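Local coordinates for protein ADP-ribosylating toxin CARDS (Mycoplasma pneumoniae, PDB 4TLV) that transfers ADP-ribose from NAD(+) to several target proteins as a mono-ADP-ribosylating toxin and causes vacuolation of mammalian cells, at residues V444-G452 and V557-W567; E539-R547 and D580-D589. All coordinates share one frame; numbering follows the deposited sequence.

Contact 1 (V444-G452 and V557-W567)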
loop_
_atom_site.group_PDB
_atom_site.type_symbol
_atom_site.label_atom_id
_atom_site.label_comp_id
_atom_site.label_asym_id
_atom_site.label_seq_id
_atom_site.Cartn_x
_atom_site.Cartn_y
_atom_site.Cartn_z
ATOM N N VAL A 444 -3.205 -12.252 -0.842
ATOM C CA VAL A 444 -4.643 -12.522 -0.801
ATOM C C VAL A 444 -4.961 -13.805 -0.028
ATOM O O VAL A 444 -6.106 -14.027 0.371
ATOM C CB VAL A 444 -5.284 -12.538 -2.214
ATOM C CG1 VAL A 444 -5.277 -11.125 -2.827
ATOM C CG2 VAL A 444 -4.563 -13.540 -3.139
ATOM N N GLN A 445 -3.947 -14.641 0.200
ATOM C CA GLN A 445 -4.119 -15.760 1.112
ATOM C C GLN A 445 -5.401 -16.578 0.805
ATOM O O GLN A 445 -6.167 -16.905 1.715
ATOM C CB GLN A 445 -4.157 -15.212 2.535
ATOM C CG GLN A 445 -3.843 -16.207 3.630
ATOM C CD GLN A 445 -3.694 -15.556 5.005
ATOM O OE1 GLN A 445 -4.216 -14.466 5.257
ATOM N NE2 GLN A 445 -2.982 -16.237 5.903
ATOM N N LEU A 446 -5.627 -16.904 -0.468
ATOM C CA LEU A 446 -6.896 -17.535 -0.878
ATOM C C LEU A 446 -7.100 -18.872 -0.199
ATOM O O LEU A 446 -6.159 -19.630 -0.018
ATOM C CB LEU A 446 -6.977 -17.736 -2.389
ATOM C CG LEU A 446 -6.726 -16.497 -3.257
ATOM C CD1 LEU A 446 -6.901 -16.865 -4.713
ATOM C CD2 LEU A 446 -7.657 -15.335 -2.849
ATOM N N GLY A 447 -8.343 -19.164 0.161
ATOM C CA GLY A 447 -8.657 -20.453 0.749
ATOM C C GLY A 447 -10.150 -20.693 0.682
ATOM O O GLY A 447 -10.880 -19.940 0.053
ATOM N N TRP A 448 -10.598 -21.762 1.317
ATOM C CA TRP A 448 -12.021 -21.955 1.496
ATOM C C TRP A 448 -12.293 -22.539 2.866
ATOM O O TRP A 448 -11.365 -22.970 3.556
ATOM C CB TRP A 448 -12.661 -22.751 0.349
ATOM C CG TRP A 448 -12.158 -24.161 0.104
ATOM C CD1 TRP A 448 -11.017 -24.524 -0.564
ATOM C CD2 TRP A 448 -12.819 -25.389 0.463
ATOM N NE1 TRP A 448 -10.921 -25.904 -0.629
ATOM C CE2 TRP A 448 -12.014 -26.454 -0.007
ATOM C CE3 TRP A 448 -14.019 -25.686 1.132
ATOM C CZ2 TRP A 448 -12.361 -27.799 0.182
ATOM C CZ3 TRP A 448 -14.364 -27.027 1.318
ATOM C CH2 TRP A 448 -13.535 -28.065 0.844
ATOM N N TYR A 449 -13.562 -22.519 3.261
ATOM C CA TYR A 449 -13.969 -22.836 4.615
ATOM C C TYR A 449 -15.169 -23.763 4.562
ATOM O O TYR A 449 -16.080 -23.569 3.763
ATOM C CB TYR A 449 -14.366 -21.543 5.310
ATOM C CG TYR A 449 -14.840 -21.670 6.723
ATOM C CD1 TYR A 449 -13.938 -21.744 7.778
ATOM C CD2 TYR A 449 -16.199 -21.670 7.020
ATOM C CE1 TYR A 449 -14.377 -21.826 9.077
ATOM C CE2 TYR A 449 -16.642 -21.757 8.312
ATOM C CZ TYR A 449 -15.736 -21.833 9.338
ATOM O OH TYR A 449 -16.201 -21.917 10.630
ATOM N N TRP A 450 -15.160 -24.784 5.399
ATOM C CA TRP A 450 -16.283 -25.708 5.432
ATOM C C TRP A 450 -16.458 -26.270 6.824
ATOM O O TRP A 450 -15.572 -26.933 7.359
ATOM C CB TRP A 450 -16.116 -26.829 4.399
ATOM C CG TRP A 450 -17.356 -27.675 4.282
ATOM C CD1 TRP A 450 -17.494 -28.990 4.636
ATOM C CD2 TRP A 450 -18.648 -27.247 3.818
ATOM N NE1 TRP A 450 -18.783 -29.408 4.406
ATOM C CE2 TRP A 450 -19.513 -28.360 3.908
ATOM C CE3 TRP A 450 -19.156 -26.030 3.337
ATOM C CZ2 TRP A 450 -20.861 -28.295 3.525
ATOM C CZ3 TRP A 450 -20.495 -25.965 2.960
ATOM C CH2 TRP A 450 -21.331 -27.097 3.055
ATOM N N ARG A 451 -17.595 -25.942 7.431
ATOM C CA ARG A 451 -17.983 -26.504 8.717
ATOM C C ARG A 451 -16.925 -26.347 9.801
ATOM O O ARG A 451 -16.695 -27.264 10.590
ATOM C CB ARG A 451 -18.372 -27.975 8.551
ATOM C CG ARG A 451 -19.637 -28.170 7.727
ATOM C CD ARG A 451 -19.969 -29.647 7.528
ATOM N NE ARG A 451 -20.116 -30.376 8.790
ATOM C CZ ARG A 451 -21.242 -30.438 9.496
ATOM N NH1 ARG A 451 -22.325 -29.799 9.073
ATOM N NH2 ARG A 451 -21.283 -31.135 10.630
ATOM N N GLY A 452 -16.276 -25.189 9.837
ATOM C CA GLY A 452 -15.296 -24.907 10.867
ATOM C C GLY A 452 -13.857 -25.212 10.487
ATOM O O GLY A 452 -12.935 -24.858 11.221
ATOM N N VAL A 557 -14.859 -24.406 -5.812
ATOM C CA VAL A 557 -14.213 -25.602 -5.277
ATOM C C VAL A 557 -15.251 -26.691 -4.968
ATOM O O VAL A 557 -16.322 -26.412 -4.423
ATOM C CB VAL A 557 -13.454 -25.314 -3.972
ATOM C CG1 VAL A 557 -12.647 -26.519 -3.568
ATOM C CG2 VAL A 557 -12.535 -24.134 -4.134
ATOM N N ILE A 558 -14.926 -27.934 -5.308
ATOM C CA ILE A 558 -15.815 -29.057 -4.999
ATOM C C ILE A 558 -15.766 -29.376 -3.517
ATOM O O ILE A 558 -14.694 -29.455 -2.928
ATOM C CB ILE A 558 -15.465 -30.307 -5.845
ATOM C CG1 ILE A 558 -15.617 -29.979 -7.327
ATOM C CG2 ILE A 558 -16.364 -31.484 -5.446
ATOM C CD1 ILE A 558 -15.106 -31.067 -8.277
ATOM N N ILE A 559 -16.932 -29.547 -2.897
ATOM C CA ILE A 559 -16.988 -29.694 -1.450
ATOM C C ILE A 559 -16.789 -31.120 -0.939
ATOM O O ILE A 559 -16.117 -31.339 0.072
ATOM C CB ILE A 559 -18.317 -29.138 -0.872
ATOM C CG1 ILE A 559 -18.356 -27.619 -0.993
ATOM C CG2 ILE A 559 -18.465 -29.546 0.567
ATOM C CD1 ILE A 559 -19.626 -26.991 -0.381
ATOM N N SER A 560 -17.378 -32.092 -1.622
ATOM C CA SER A 560 -17.331 -33.457 -1.110
ATOM C C SER A 560 -17.268 -34.457 -2.250
ATOM O O SER A 560 -17.353 -34.083 -3.420
ATOM C CB SER A 560 -18.547 -33.730 -0.226
ATOM O OG SER A 560 -19.718 -33.771 -1.015
ATOM N N GLY A 561 -17.106 -35.732 -1.906
ATOM C CA GLY A 561 -16.963 -36.766 -2.916
ATOM C C GLY A 561 -15.503 -37.033 -3.262
ATOM O O GLY A 561 -14.592 -36.494 -2.625
ATOM N N SER A 562 -15.281 -37.854 -4.285
ATOM C CA SER A 562 -13.932 -38.293 -4.639
ATOM C C SER A 562 -13.056 -37.150 -5.171
ATOM O O SER A 562 -11.828 -37.227 -5.105
ATOM C CB SER A 562 -13.992 -39.431 -5.661
ATOM O OG SER A 562 -14.541 -38.984 -6.890
ATOM N N ARG A 563 -13.695 -36.112 -5.706
ATOM C CA ARG A 563 -12.997 -34.932 -6.227
ATOM C C ARG A 563 -13.070 -33.744 -5.260
ATOM O O ARG A 563 -12.964 -32.583 -5.676
ATOM C CB ARG A 563 -13.586 -34.526 -7.580
ATOM C CG ARG A 563 -13.507 -35.612 -8.649
ATOM C CD ARG A 563 -14.328 -35.214 -9.863
ATOM N NE ARG A 563 -13.948 -35.963 -11.056
ATOM C CZ ARG A 563 -14.509 -35.795 -12.251
ATOM N NH1 ARG A 563 -15.482 -34.906 -12.413
ATOM N NH2 ARG A 563 -14.101 -36.518 -13.288
ATOM N N TRP A 564 -13.240 -34.025 -3.975
ATOM C CA TRP A 564 -13.336 -32.953 -2.994
ATOM C C TRP A 564 -12.074 -32.105 -3.023
ATOM O O TRP A 564 -10.977 -32.626 -3.197
ATOM C CB TRP A 564 -13.571 -33.503 -1.592
ATOM C CG TRP A 564 -12.354 -34.059 -0.909
ATOM C CD1 TRP A 564 -11.980 -35.370 -0.842
ATOM C CD2 TRP A 564 -11.371 -33.324 -0.171
ATOM N NE1 TRP A 564 -10.823 -35.499 -0.113
ATOM C CE2 TRP A 564 -10.423 -34.255 0.304
ATOM C CE3 TRP A 564 -11.189 -31.966 0.122
ATOM C CZ2 TRP A 564 -9.306 -33.874 1.057
ATOM C CZ3 TRP A 564 -10.086 -31.589 0.869
ATOM C CH2 TRP A 564 -9.157 -32.541 1.330
ATOM N N GLY A 565 -12.231 -30.793 -2.873
ATOM C CA GLY A 565 -11.079 -29.915 -2.805
ATOM C C GLY A 565 -10.558 -29.491 -4.159
ATOM O O GLY A 565 -9.590 -28.738 -4.241
ATOM N N GLY A 566 -11.202 -29.957 -5.224
ATOM C CA GLY A 566 -10.774 -29.617 -6.567
ATOM C C GLY A 566 -11.233 -28.236 -7.008
ATOM O O GLY A 566 -12.423 -27.921 -6.965
ATOM N N TRP A 567 -10.284 -27.413 -7.451
ATOM C CA TRP A 567 -10.581 -26.060 -7.912
ATOM C C TRP A 567 -10.919 -26.082 -9.395
ATOM O O TRP A 567 -10.191 -26.661 -10.194
ATOM C CB TRP A 567 -9.372 -25.140 -7.640
ATOM C CG TRP A 567 -9.099 -24.959 -6.180
ATOM C CD1 TRP A 567 -8.595 -25.889 -5.328
ATOM C CD2 TRP A 567 -9.308 -23.772 -5.398
ATOM N NE1 TRP A 567 -8.483 -25.368 -4.063
ATOM C CE2 TRP A 567 -8.909 -24.063 -4.080
ATOM C CE3 TRP A 567 -9.784 -22.487 -5.688
ATOM C CZ2 TRP A 567 -8.983 -23.126 -3.042
ATOM C CZ3 TRP A 567 -9.860 -21.551 -4.657
ATOM C CH2 TRP A 567 -9.460 -21.874 -3.351
#

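Contact 2 (E539-R547 and D580-D589)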
loop_
_atom_site.group_PDB
_atom_site.type_symbol
_atom_site.label_atom_id
_atom_site.label_comp_id
_atom_site.label_asym_id
_atom_site.label_seq_id
_atom_site.Cartn_x
_atom_site.Cartn_y
_atom_site.Cartn_z
ATOM N N GLU A 539 -19.871 -15.421 10.971
ATOM C CA GLU A 539 -18.767 -15.801 11.855
ATOM C C GLU A 539 -17.495 -14.939 11.709
ATOM O O GLU A 539 -16.444 -15.280 12.255
ATOM C CB GLU A 539 -18.427 -17.291 11.725
ATOM C CG GLU A 539 -17.921 -17.736 10.353
ATOM C CD GLU A 539 -19.042 -18.231 9.448
ATOM O OE1 GLU A 539 -19.494 -19.388 9.632
ATOM O OE2 GLU A 539 -19.478 -17.462 8.562
ATOM N N GLY A 540 -17.596 -13.828 10.982
ATOM C CA GLY A 540 -16.484 -12.898 10.862
ATOM C C GLY A 540 -15.550 -13.128 9.685
ATOM O O GLY A 540 -14.489 -12.493 9.597
ATOM N N LEU A 541 -15.928 -14.024 8.771
ATOM C CA LEU A 541 -15.059 -14.344 7.630
ATOM C C LEU A 541 -15.209 -13.394 6.442
ATOM O O LEU A 541 -16.282 -12.848 6.206
ATOM C CB LEU A 541 -15.283 -15.788 7.165
ATOM C CG LEU A 541 -15.031 -16.853 8.246
ATOM C CD1 LEU A 541 -15.440 -18.224 7.741
ATOM C CD2 LEU A 541 -13.569 -16.869 8.691
ATOM N N ASN A 542 -14.126 -13.241 5.678
ATOM C CA ASN A 542 -14.094 -12.376 4.496
ATOM C C ASN A 542 -14.147 -13.217 3.214
ATOM O O ASN A 542 -13.157 -13.861 2.845
ATOM C CB ASN A 542 -12.816 -11.523 4.526
ATOM C CG ASN A 542 -12.876 -10.335 3.587
ATOM O OD1 ASN A 542 -13.912 -9.677 3.461
ATOM N ND2 ASN A 542 -11.756 -10.051 2.922
ATOM N N PHE A 543 -15.310 -13.230 2.555
ATOM C CA PHE A 543 -15.500 -14.003 1.323
ATOM C C PHE A 543 -15.664 -13.095 0.108
ATOM O O PHE A 543 -16.176 -11.969 0.218
ATOM C CB PHE A 543 -16.783 -14.850 1.414
ATOM C CG PHE A 543 -16.724 -15.958 2.416
ATOM C CD1 PHE A 543 -15.830 -17.013 2.268
ATOM C CD2 PHE A 543 -17.619 -15.987 3.475
ATOM C CE1 PHE A 543 -15.807 -18.057 3.192
ATOM C CE2 PHE A 543 -17.598 -17.021 4.397
ATOM C CZ PHE A 543 -16.694 -18.054 4.254
ATOM N N ARG A 544 -15.246 -13.597 -1.053
ATOM C CA ARG A 544 -15.543 -12.983 -2.341
ATOM C C ARG A 544 -15.805 -14.075 -3.374
ATOM O O ARG A 544 -15.341 -15.205 -3.223
ATOM C CB ARG A 544 -14.352 -12.157 -2.844
ATOM C CG ARG A 544 -13.947 -10.977 -1.953
ATOM C CD ARG A 544 -15.007 -9.855 -1.997
ATOM N NE ARG A 544 -14.506 -8.666 -1.287
ATOM C CZ ARG A 544 -14.488 -8.531 0.036
ATOM N NH1 ARG A 544 -14.964 -9.491 0.831
ATOM N NH2 ARG A 544 -14.005 -7.417 0.576
ATOM N N HIS A 545 -16.522 -13.724 -4.433
ATOM C CA HIS A 545 -16.515 -14.519 -5.652
ATOM C C HIS A 545 -15.313 -14.089 -6.501
ATOM O O HIS A 545 -14.879 -12.939 -6.435
ATOM C CB HIS A 545 -17.820 -14.330 -6.433
ATOM C CG HIS A 545 -19.020 -14.882 -5.726
ATOM N ND1 HIS A 545 -20.291 -14.378 -5.903
ATOM C CD2 HIS A 545 -19.132 -15.874 -4.810
ATOM C CE1 HIS A 545 -21.139 -15.049 -5.140
ATOM N NE2 HIS A 545 -20.462 -15.963 -4.468
ATOM N N ILE A 546 -14.772 -15.016 -7.282
ATOM C CA ILE A 546 -13.635 -14.720 -8.152
ATOM C C ILE A 546 -13.967 -15.152 -9.574
ATOM O O ILE A 546 -14.407 -16.275 -9.792
ATOM C CB ILE A 546 -12.334 -15.406 -7.647
ATOM C CG1 ILE A 546 -11.994 -14.908 -6.236
ATOM C CG2 ILE A 546 -11.174 -15.146 -8.617
ATOM C CD1 ILE A 546 -10.798 -15.588 -5.595
ATOM N N ARG A 547 -13.789 -14.249 -10.530
ATOM C CA ARG A 547 -14.106 -14.528 -11.929
ATOM C C ARG A 547 -12.933 -14.186 -12.838
ATOM O O ARG A 547 -12.125 -13.311 -12.528
ATOM C CB ARG A 547 -15.330 -13.729 -12.372
ATOM C CG ARG A 547 -16.628 -14.185 -11.707
ATOM C CD ARG A 547 -17.845 -13.430 -12.236
ATOM N NE ARG A 547 -19.076 -13.985 -11.667
ATOM C CZ ARG A 547 -19.583 -13.637 -10.491
ATOM N NH1 ARG A 547 -18.973 -12.722 -9.740
ATOM N NH2 ARG A 547 -20.705 -14.199 -10.063
ATOM N N ASP A 580 -18.717 -21.579 -3.715
ATOM C CA ASP A 580 -18.291 -20.456 -4.540
ATOM C C ASP A 580 -17.742 -19.288 -3.722
ATOM O O ASP A 580 -17.246 -18.311 -4.277
ATOM C CB ASP A 580 -19.388 -20.009 -5.518
ATOM C CG ASP A 580 -20.604 -19.417 -4.838
ATOM O OD1 ASP A 580 -20.654 -19.315 -3.590
ATOM O OD2 ASP A 580 -21.538 -19.036 -5.585
ATOM N N LYS A 581 -17.798 -19.403 -2.406
ATOM C CA LYS A 581 -17.226 -18.367 -1.558
ATOM C C LYS A 581 -15.752 -18.672 -1.307
ATOM O O LYS A 581 -15.423 -19.700 -0.711
ATOM C CB LYS A 581 -17.988 -18.259 -0.241
ATOM C CG LYS A 581 -19.441 -17.835 -0.416
ATOM C CD LYS A 581 -20.144 -17.745 0.930
ATOM C CE LYS A 581 -20.377 -19.126 1.511
ATOM N NZ LYS A 581 -19.668 -19.274 2.804
ATOM N N ILE A 582 -14.879 -17.784 -1.776
ATOM C CA ILE A 582 -13.446 -17.937 -1.571
ATOM C C ILE A 582 -13.001 -17.019 -0.425
ATOM O O ILE A 582 -13.382 -15.848 -0.390
ATOM C CB ILE A 582 -12.650 -17.591 -2.861
ATOM C CG1 ILE A 582 -13.263 -18.261 -4.105
ATOM C CG2 ILE A 582 -11.140 -17.924 -2.692
ATOM C CD1 ILE A 582 -13.374 -19.811 -3.991
ATOM N N LEU A 583 -12.211 -17.539 0.514
ATOM C CA LEU A 583 -11.648 -16.694 1.568
ATOM C C LEU A 583 -10.550 -15.812 0.981
ATOM O O LEU A 583 -9.687 -16.308 0.250
ATOM C CB LEU A 583 -11.032 -17.541 2.686
ATOM C CG LEU A 583 -11.969 -18.341 3.588
ATOM C CD1 LEU A 583 -11.164 -19.338 4.415
ATOM C CD2 LEU A 583 -12.717 -17.385 4.493
ATOM N N VAL A 584 -10.568 -14.527 1.333
ATOM C CA VAL A 584 -9.534 -13.574 0.919
ATOM C C VAL A 584 -9.094 -12.750 2.136
ATOM O O VAL A 584 -9.924 -12.355 2.961
ATOM C CB VAL A 584 -10.053 -12.598 -0.167
ATOM C CG1 VAL A 584 -8.869 -11.919 -0.888
ATOM C CG2 VAL A 584 -10.932 -13.328 -1.193
ATOM N N LYS A 585 -7.796 -12.483 2.240
ATOM C CA LYS A 585 -7.256 -11.777 3.397
ATOM C C LYS A 585 -8.008 -10.456 3.645
ATOM O O LYS A 585 -8.187 -9.652 2.735
ATOM C CB LYS A 585 -5.755 -11.527 3.192
ATOM C CG LYS A 585 -5.044 -10.765 4.336
ATOM C CD LYS A 585 -3.509 -10.861 4.170
ATOM C CE LYS A 585 -2.759 -9.860 5.050
ATOM N NZ LYS A 585 -3.113 -10.036 6.482
ATOM N N ASP A 586 -8.446 -10.237 4.871
ATOM C CA ASP A 586 -9.150 -8.998 5.203
ATOM C C ASP A 586 -8.315 -7.799 4.806
ATOM O O ASP A 586 -7.142 -7.738 5.157
ATOM C CB ASP A 586 -9.397 -8.898 6.704
ATOM C CG ASP A 586 -10.752 -9.416 7.101
ATOM O OD1 ASP A 586 -10.886 -10.648 7.255
ATOM O OD2 ASP A 586 -11.678 -8.587 7.263
ATOM N N GLY A 587 -8.932 -6.847 4.105
ATOM C CA GLY A 587 -8.267 -5.605 3.725
ATOM C C GLY A 587 -7.491 -5.651 2.423
ATOM O O GLY A 587 -6.857 -4.672 2.042
ATOM N N PHE A 588 -7.528 -6.790 1.737
ATOM C CA PHE A 588 -6.776 -6.971 0.508
ATOM C C PHE A 588 -7.176 -5.938 -0.556
ATOM O O PHE A 588 -6.380 -5.618 -1.420
ATOM C CB PHE A 588 -6.988 -8.379 -0.059
ATOM C CG PHE A 588 -8.283 -8.529 -0.807
ATOM C CD1 PHE A 588 -9.484 -8.665 -0.114
ATOM C CD2 PHE A 588 -8.304 -8.491 -2.190
ATOM C CE1 PHE A 588 -10.689 -8.787 -0.805
ATOM C CE2 PHE A 588 -9.496 -8.600 -2.886
ATOM C CZ PHE A 588 -10.686 -8.747 -2.204
ATOM N N ASP A 589 -8.413 -5.448 -0.506
ATOM C CA ASP A 589 -8.895 -4.514 -1.537
ATOM C C ASP A 589 -8.731 -3.029 -1.142
ATOM O O ASP A 589 -9.301 -2.132 -1.782
ATOM C CB ASP A 589 -10.348 -4.834 -1.952
ATOM C CG ASP A 589 -11.275 -5.102 -0.755
ATOM O OD1 ASP A 589 -10.827 -4.987 0.407
ATOM O OD2 ASP A 589 -12.460 -5.456 -0.979
HETATM O O HOH W 1 -13.569 -10.345 7.925
HETATM O O HOH W 2 -11.268 -7.015 2.541
HETATM O O HOH W 3 -13.437 -6.813 -3.090
HETATM O O HOH W 4 -16.335 -17.536 -6.824
#

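Contact 1 (V444-G452 and V557-W567)
Trp448 and Trp450 of strand 448-450 face Val557 and Ile559, with CA atoms 8.0 Å apart in both pairs, Trp448-Val557 and Trp450-Ile559, and no backbone hydrogen bond joins the two segments: they belong to different sheets of the D3 β-trefoil and meet through side chains. Segment 557-567 leaves strand 554-558 and reverses through two overlapping turns, type I from Gly561 to Trp564 and type II from Arg563 to Gly566. The reversal is tied at its base by Ile558 N to Gly566 O and by Gly565 N to Ile558 O (2.8 Å).

The Trp448 indole lies over this base. With chi1 at 61° it is tucked over its own backbone, flanked by N and C, and reaches the second segment. Val557 CG1 presses on one face, 3.8 Å from the centroid of the five-membered ring, a CH-pi contact. Beside it Trp567 stands steeply, its six-membered ring at 74° to the five-membered ring of Trp448; CZ2 of Trp567 comes 3.5 Å from CD1 of Trp448. The other branch of Val557, CG2, rests over the centre of the Trp567 ring, so this one valine serves both indoles. At the far end of Trp448, CZ2 reaches the CA of Gly565 and meets the edge of Trp564. Ser463 OG takes up the indole nitrogens of both Trp448 and Trp567.

Further out, Trp450 is sandwiched. Arg451 CG covers one face, while Ile559 lies across the other, its CG2 making a CH-pi contact 3.8 Å from the five-membered-ring centroid of Trp450. CD1 of Ile559 ends 3.6 Å from CZ3 of Trp450.

Contact 2 (E539-R547 and D580-D589)
The guanidinium of Arg544 is turned 49° from the Asp589 carboxylate, and NH2 meets OD2 on its syn side at 2.9 Å, 29° out of the carboxylate plane, a salt bridge. The Arg544 chain bends at chi2 (-70°), bringing its guanidinium face over CE1 of Phe588. NH1 is held by two oxygens, Asn542 OD1 and Phe543 O, and NE by a water that also donates to Asp589 OD2, so all three nitrogens are engaged. The amide of Asn542 thus works both ways: OD1 receives NH1, while ND2 gives a bond to Val584 O (2.9 Å) from above the carbonyl plane.

On the other side of the sheet, Phe543 and Leu583 run alongside each other in the same direction, with CE1 of Phe543 3.4 Å from CD2 of Leu583. Lys581 folds back at chi3 and chi4 to set NZ over the Phe543 ring, 3.8 Å from its centroid, a cation-pi contact.

The backbones pair antiparallel: Arg544 and Ile582 are the hydrogen-bonded pair, Phe543 and Leu583 the non-hydrogen-bonded one. In the D3 trefoil sheet, strand 543-548 has 578-583 on one side and 526-529 on the other, with Phe528 meeting the ring of Phe588.

In the fold
Followed from the N terminus, segment 444-452 comes first, close to the start of the D3 domain, and segment 539-547 about ninety residues later. The chain then passes through 557-567 and ends with 580-589, so the two contacts interlock: contact 2 opens before contact 1 has closed. Contact 1 closes a loop of 104 residues and brings the small sheet of strands 448-450, 453-457 and 463-464 onto the end of strand 554-558. Contact 2 spans 32 residues and pairs strand 543-548 with 578-583, the neighbour of 554-558 in the large sheet. They also touch directly: Gly447 O probably accepts a hydrogen bond from Leu583 N, and Val444 O one from Lys585 N, joining both ends of D3.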